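PDB 6F2P: paenibacillus xanthan lyase from Paenibacillus, which cleaves xanthan as a polysaccharide lyase of family 8, probably by beta-elimination. Local coordinates for residues A317-D329 with A346-E360. Numbering follows the deposited sequence.
Sequences AFKRMVKYWLLLD and ANQLVNDSTVTSRGE. With CA (calcium ion), chain E.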
loop_
_atom_site.group_PDB
_atom_site.type_symbol
_atom_site.label_atom_id
_atom_site.label_comp_id
_atom_site.label_asym_id
_atom_site.label_seq_id
_atom_site.Cartn_x
_atom_site.Cartn_y
_atom_site.Cartn_z
ATOM N N ALA A 317 8.108 18.288 19.958
ATOM C CA ALA A 317 7.224 17.166 19.654
ATOM C C ALA A 317 7.834 15.834 20.098
ATOM O O ALA A 317 7.149 14.974 20.668
ATOM C CB ALA A 317 6.901 17.143 18.159
ATOM N N PHE A 318 9.128 15.680 19.835
ATOM C CA PHE A 318 9.854 14.482 20.231
ATOM C C PHE A 318 9.883 14.300 21.742
ATOM O O PHE A 318 9.688 13.190 22.232
ATOM C CB PHE A 318 11.288 14.509 19.699
ATOM C CG PHE A 318 11.388 14.311 18.217
ATOM C CD1 PHE A 318 10.246 14.194 17.438
ATOM C CD2 PHE A 318 12.627 14.227 17.604
ATOM C CE1 PHE A 318 10.342 14.015 16.080
ATOM C CE2 PHE A 318 12.726 14.035 16.239
ATOM C CZ PHE A 318 11.584 13.934 15.478
ATOM N N LYS A 319 10.139 15.379 22.479
ATOM C CA LYS A 319 10.228 15.275 23.929
ATOM C C LYS A 319 8.869 14.937 24.503
ATOM O O LYS A 319 8.772 14.247 25.514
ATOM C CB LYS A 319 10.743 16.566 24.559
ATOM C CG LYS A 319 12.182 16.886 24.231
ATOM C CD LYS A 319 12.627 18.167 24.907
ATOM C CE LYS A 319 13.896 18.676 24.257
ATOM N NZ LYS A 319 14.562 19.745 25.047
ATOM N N ARG A 320 7.819 15.415 23.848
ATOM C CA ARG A 320 6.475 15.220 24.365
ATOM C C ARG A 320 6.048 13.769 24.228
ATOM O O ARG A 320 5.438 13.212 25.131
ATOM C CB ARG A 320 5.467 16.143 23.670
ATOM C CG ARG A 320 5.592 17.605 24.071
ATOM C CD ARG A 320 4.394 18.424 23.616
ATOM N NE ARG A 320 3.229 18.224 24.474
ATOM C CZ ARG A 320 1.977 18.142 24.034
ATOM N NH1 ARG A 320 1.717 18.228 22.736
ATOM N NH2 ARG A 320 0.984 17.961 24.894
ATOM N N MET A 321 6.366 13.150 23.101
ATOM C CA MET A 321 5.937 11.778 22.910
ATOM C C MET A 321 6.762 10.822 23.790
ATOM O O MET A 321 6.213 9.905 24.410
ATOM C CB MET A 321 5.943 11.398 21.421
ATOM C CG MET A 321 7.310 11.346 20.765
ATOM S SD MET A 321 7.219 10.843 19.034
ATOM C CE MET A 321 6.709 12.367 18.247
ATOM N N VAL A 322 8.070 11.060 23.875
ATOM C CA VAL A 322 8.926 10.263 24.745
ATOM C C VAL A 322 8.514 10.398 26.214
ATOM O O VAL A 322 8.485 9.406 26.947
ATOM C CB VAL A 322 10.422 10.599 24.550
ATOM C CG1 VAL A 322 11.286 9.966 25.640
ATOM C CG2 VAL A 322 10.879 10.121 23.198
ATOM N N LYS A 323 8.171 11.609 26.642
ATOM C CA LYS A 323 7.717 11.794 28.016
ATOM C C LYS A 323 6.492 10.940 28.298
ATOM O O LYS A 323 6.454 10.220 29.298
ATOM C CB LYS A 323 7.408 13.260 28.323
ATOM C CG LYS A 323 7.084 13.511 29.796
ATOM C CD LYS A 323 7.298 14.963 30.184
ATOM C CE LYS A 323 7.168 15.149 31.690
ATOM N NZ LYS A 323 7.488 16.540 32.132
ATOM N N TYR A 324 5.506 11.028 27.406
ATOM C CA TYR A 324 4.284 10.228 27.470
ATOM C C TYR A 324 4.588 8.761 27.711
ATOM O O TYR A 324 4.048 8.152 28.636
ATOM C CB TYR A 324 3.485 10.373 26.167
ATOM C CG TYR A 324 2.221 9.533 26.094
ATOM C CD1 TYR A 324 1.141 9.791 26.930
ATOM C CD2 TYR A 324 2.101 8.497 25.178
ATOM C CE1 TYR A 324 -0.024 9.033 26.864
ATOM C CE2 TYR A 324 0.940 7.732 25.103
ATOM C CZ TYR A 324 -0.120 8.008 25.948
ATOM O OH TYR A 324 -1.282 7.261 25.893
ATOM N N TRP A 325 5.468 8.205 26.884
ATOM C CA TRP A 325 5.827 6.800 26.987
ATOM C C TRP A 325 6.599 6.469 28.266
ATOM O O TRP A 325 6.472 5.369 28.807
ATOM C CB TRP A 325 6.644 6.371 25.770
ATOM C CG TRP A 325 5.882 6.412 24.476
ATOM C CD1 TRP A 325 4.560 6.099 24.282
ATOM C CD2 TRP A 325 6.399 6.789 23.190
ATOM N NE1 TRP A 325 4.230 6.254 22.952
ATOM C CE2 TRP A 325 5.339 6.681 22.265
ATOM C CE3 TRP A 325 7.655 7.211 22.733
ATOM C CZ2 TRP A 325 5.502 6.974 20.911
ATOM C CZ3 TRP A 325 7.813 7.505 21.392
ATOM C CH2 TRP A 325 6.746 7.384 20.496
ATOM N N LEU A 326 7.413 7.405 28.744
ATOM C CA LEU A 326 8.234 7.149 29.929
ATOM C C LEU A 326 7.368 7.141 31.172
ATOM O O LEU A 326 7.586 6.350 32.086
ATOM C CB LEU A 326 9.330 8.196 30.074
ATOM C CG LEU A 326 10.521 8.077 29.133
ATOM C CD1 LEU A 326 11.383 9.328 29.205
ATOM C CD2 LEU A 326 11.326 6.849 29.501
ATOM N N LEU A 327 6.374 8.024 31.192
ATOM C CA LEU A 327 5.427 8.108 32.298
ATOM C C LEU A 327 4.579 6.839 32.405
ATOM O O LEU A 327 4.102 6.477 33.484
ATOM C CB LEU A 327 4.525 9.334 32.114
ATOM C CG LEU A 327 5.228 10.684 32.258
ATOM C CD1 LEU A 327 4.361 11.786 31.710
ATOM C CD2 LEU A 327 5.572 10.952 33.713
ATOM N N LEU A 328 4.387 6.171 31.274
ATOM C CA LEU A 328 3.603 4.950 31.251
ATOM C C LEU A 328 4.444 3.782 31.709
ATOM O O LEU A 328 3.910 2.777 32.168
ATOM C CB LEU A 328 3.061 4.686 29.848
ATOM C CG LEU A 328 1.982 5.664 29.389
ATOM C CD1 LEU A 328 1.655 5.459 27.929
ATOM C CD2 LEU A 328 0.743 5.500 30.225
ATOM N N ASP A 329 5.763 3.929 31.591
ATOM C CA ASP A 329 6.699 2.840 31.853
ATOM C C ASP A 329 6.954 2.650 33.350
ATOM O O ASP A 329 8.078 2.818 33.836
ATOM C CB ASP A 329 8.008 3.084 31.102
ATOM C CG ASP A 329 8.830 1.822 30.936
ATOM O OD1 ASP A 329 8.294 0.729 31.226
ATOM O OD2 ASP A 329 10.004 1.918 30.500
ATOM N N ALA A 346 16.650 10.986 29.934
ATOM C CA ALA A 346 15.274 10.545 30.143
ATOM C C ALA A 346 14.683 11.144 31.402
ATOM O O ALA A 346 13.559 11.623 31.391
ATOM C CB ALA A 346 15.205 9.025 30.207
ATOM N N ASN A 347 15.439 11.104 32.494
ATOM C CA ASN A 347 14.939 11.614 33.767
ATOM C C ASN A 347 14.777 13.131 33.760
ATOM O O ASN A 347 13.799 13.662 34.291
ATOM C CB ASN A 347 15.827 11.156 34.930
ATOM C CG ASN A 347 15.412 9.798 35.484
ATOM O OD1 ASN A 347 14.240 9.417 35.423
ATOM N ND2 ASN A 347 16.372 9.065 36.034
ATOM N N GLN A 348 15.733 13.824 33.150
ATOM C CA GLN A 348 15.672 15.274 33.050
ATOM C C GLN A 348 14.371 15.655 32.360
ATOM O O GLN A 348 13.674 16.594 32.753
ATOM C CB GLN A 348 16.873 15.788 32.255
ATOM C CG GLN A 348 17.096 17.285 32.335
ATOM C CD GLN A 348 16.180 18.073 31.413
ATOM O OE1 GLN A 348 15.911 19.252 31.649
ATOM N NE2 GLN A 348 15.704 17.429 30.352
ATOM N N LEU A 349 14.046 14.885 31.332
ATOM C CA LEU A 349 12.851 15.077 30.535
ATOM C C LEU A 349 11.547 14.867 31.314
ATOM O O LEU A 349 10.619 15.655 31.185
ATOM C CB LEU A 349 12.910 14.137 29.337
ATOM C CG LEU A 349 11.723 14.089 28.397
ATOM C CD1 LEU A 349 11.470 15.471 27.850
ATOM C CD2 LEU A 349 12.043 13.115 27.299
ATOM N N VAL A 350 11.464 13.816 32.119
ATOM C CA VAL A 350 10.236 13.582 32.879
ATOM C C VAL A 350 10.117 14.502 34.091
ATOM O O VAL A 350 9.058 14.594 34.705
ATOM C CB VAL A 350 10.112 12.127 33.348
ATOM C CG1 VAL A 350 10.421 11.180 32.210
ATOM C CG2 VAL A 350 11.036 11.876 34.502
ATOM N N ASN A 351 11.205 15.180 34.432
ATOM C CA ASN A 351 11.214 16.081 35.576
ATOM C C ASN A 351 11.023 17.529 35.149
ATOM O O ASN A 351 10.782 18.418 35.973
ATOM C CB ASN A 351 12.514 15.920 36.359
ATOM C CG ASN A 351 12.540 14.643 37.166
ATOM O OD1 ASN A 351 11.535 14.264 37.770
ATOM N ND2 ASN A 351 13.686 13.963 37.174
ATOM N N ASP A 352 11.130 17.748 33.846
ATOM C CA ASP A 352 10.958 19.066 33.255
ATOM C C ASP A 352 9.468 19.357 33.069
ATOM O O ASP A 352 8.804 18.738 32.235
ATOM C CB ASP A 352 11.689 19.103 31.911
ATOM C CG ASP A 352 11.732 20.485 31.295
ATOM O OD1 ASP A 352 10.859 21.321 31.605
ATOM O OD2 ASP A 352 12.644 20.724 30.477
ATOM N N SER A 353 8.949 20.307 33.840
ATOM C CA SER A 353 7.532 20.665 33.766
ATOM C C SER A 353 7.208 21.512 32.538
ATOM O O SER A 353 6.048 21.619 32.145
ATOM C CB SER A 353 7.096 21.395 35.033
ATOM O OG SER A 353 7.942 22.503 35.276
ATOM N N THR A 354 8.227 22.107 31.928
ATOM C CA THR A 354 8.016 22.874 30.703
ATOM C C THR A 354 7.783 21.953 29.511
ATOM O O THR A 354 7.537 22.413 28.399
ATOM C CB THR A 354 9.213 23.776 30.380
ATOM O OG1 THR A 354 10.293 22.977 29.877
ATOM C CG2 THR A 354 9.669 24.522 31.621
ATOM N N VAL A 355 7.899 20.649 29.741
ATOM C CA VAL A 355 7.540 19.658 28.735
ATOM C C VAL A 355 6.324 18.895 29.226
ATOM O O VAL A 355 6.367 18.263 30.281
ATOM C CB VAL A 355 8.678 18.652 28.466
ATOM C CG1 VAL A 355 8.192 17.552 27.547
ATOM C CG2 VAL A 355 9.883 19.354 27.860
ATOM N N THR A 356 5.233 18.969 28.473
ATOM C CA THR A 356 4.025 18.238 28.823
ATOM C C THR A 356 3.933 16.950 28.003
ATOM O O THR A 356 4.318 16.922 26.830
ATOM C CB THR A 356 2.753 19.098 28.599
ATOM O OG1 THR A 356 2.673 19.495 27.224
ATOM C CG2 THR A 356 2.784 20.346 29.467
ATOM N N SER A 357 3.443 15.886 28.632
ATOM C CA SER A 357 3.106 14.643 27.934
ATOM C C SER A 357 2.293 14.889 26.653
ATOM O O SER A 357 1.404 15.736 26.634
ATOM C CB SER A 357 2.326 13.727 28.886
ATOM O OG SER A 357 1.739 12.641 28.200
ATOM N N ARG A 358 2.605 14.162 25.582
ATOM C CA ARG A 358 1.876 14.306 24.318
ATOM C C ARG A 358 0.426 13.861 24.447
ATOM O O ARG A 358 -0.482 14.429 23.836
ATOM C CB ARG A 358 2.532 13.478 23.214
ATOM C CG ARG A 358 1.723 13.433 21.913
ATOM C CD ARG A 358 1.998 12.179 21.116
ATOM N NE ARG A 358 1.408 10.992 21.728
ATOM C CZ ARG A 358 1.629 9.748 21.307
ATOM N NH1 ARG A 358 2.429 9.530 20.274
ATOM N NH2 ARG A 358 1.047 8.723 21.913
ATOM N N GLY A 359 0.216 12.819 25.236
ATOM C CA GLY A 359 -1.104 12.257 25.390
ATOM C C GLY A 359 -1.343 11.137 24.403
ATOM O O GLY A 359 -0.454 10.758 23.639
ATOM N N GLU A 360 -2.557 10.605 24.433
ATOM C CA GLU A 360 -2.975 9.571 23.502
ATOM C C GLU A 360 -2.950 10.106 22.065
ATOM O O GLU A 360 -3.428 11.210 21.795
ATOM C CB GLU A 360 -4.386 9.124 23.868
ATOM C CG GLU A 360 -4.811 7.808 23.284
ATOM C CD GLU A 360 -6.041 7.266 23.982
ATOM O OE1 GLU A 360 -6.043 6.062 24.337
ATOM O OE2 GLU A 360 -6.995 8.056 24.181
HETATM CA CA CA E . 7.291 -1.437 30.692
HETATM O O HOH W 1 1.490 5.554 22.334
HETATM O O HOH W 2 5.398 0.011 30.981
HETATM O O HOH W 3 7.415 -0.655 28.452
HETATM O O HOH W 4 6.489 -4.043 30.292
#
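Lys-323 carries CG opposite its backbone N (chi1 -173°) and stays extended, which takes NZ among the backbone carbonyls of Leu-349, Asp-352 and Val-355. Tyr-324 turns the same way (chi1 177°), and its ring lies along 357-360. Lys-323 NZ donates to Val-355 O at 2.8 Å and, weakly, to Leu-349 O. It also lies 2.6 Å from Asp-352 O. Gly-359 O sits over the centre of the Tyr-324 ring, 3.4 Å above its plane, and Leu-328 CD1 lies over the opposite face, toward the rim. Ser-357 OG meets the ring edge. Arg-358 NH2 approaches Tyr-324 CE2 obliquely, at 3.3 Å. An alanine in place of Tyr-324 would probably leave a gap between Leu-328 and Gly-359 and strip the Arg-358 guanidinium of a packing surface. Arg-358 NE bonds Gly-359 O at 2.7 Å, in the guanidinium plane, and NH1 pairs with Glu-268. Arg-320 NE donates to Thr-356 O, while Arg-320 O accepts from Arg-358 N. Leu-349 is a knob among Lys-319, Val-322, Lys-323 and Leu-326. The axes of 317-328 and 346-351 cross at -94°. The contact thus joins helices 312-328 and 340-351, which probably close the alpha-helical part, to the chain leading into strand 363-367. Its chemistry implies that lysine and arginine donors hold this irregular chain largely through its backbone carbonyls.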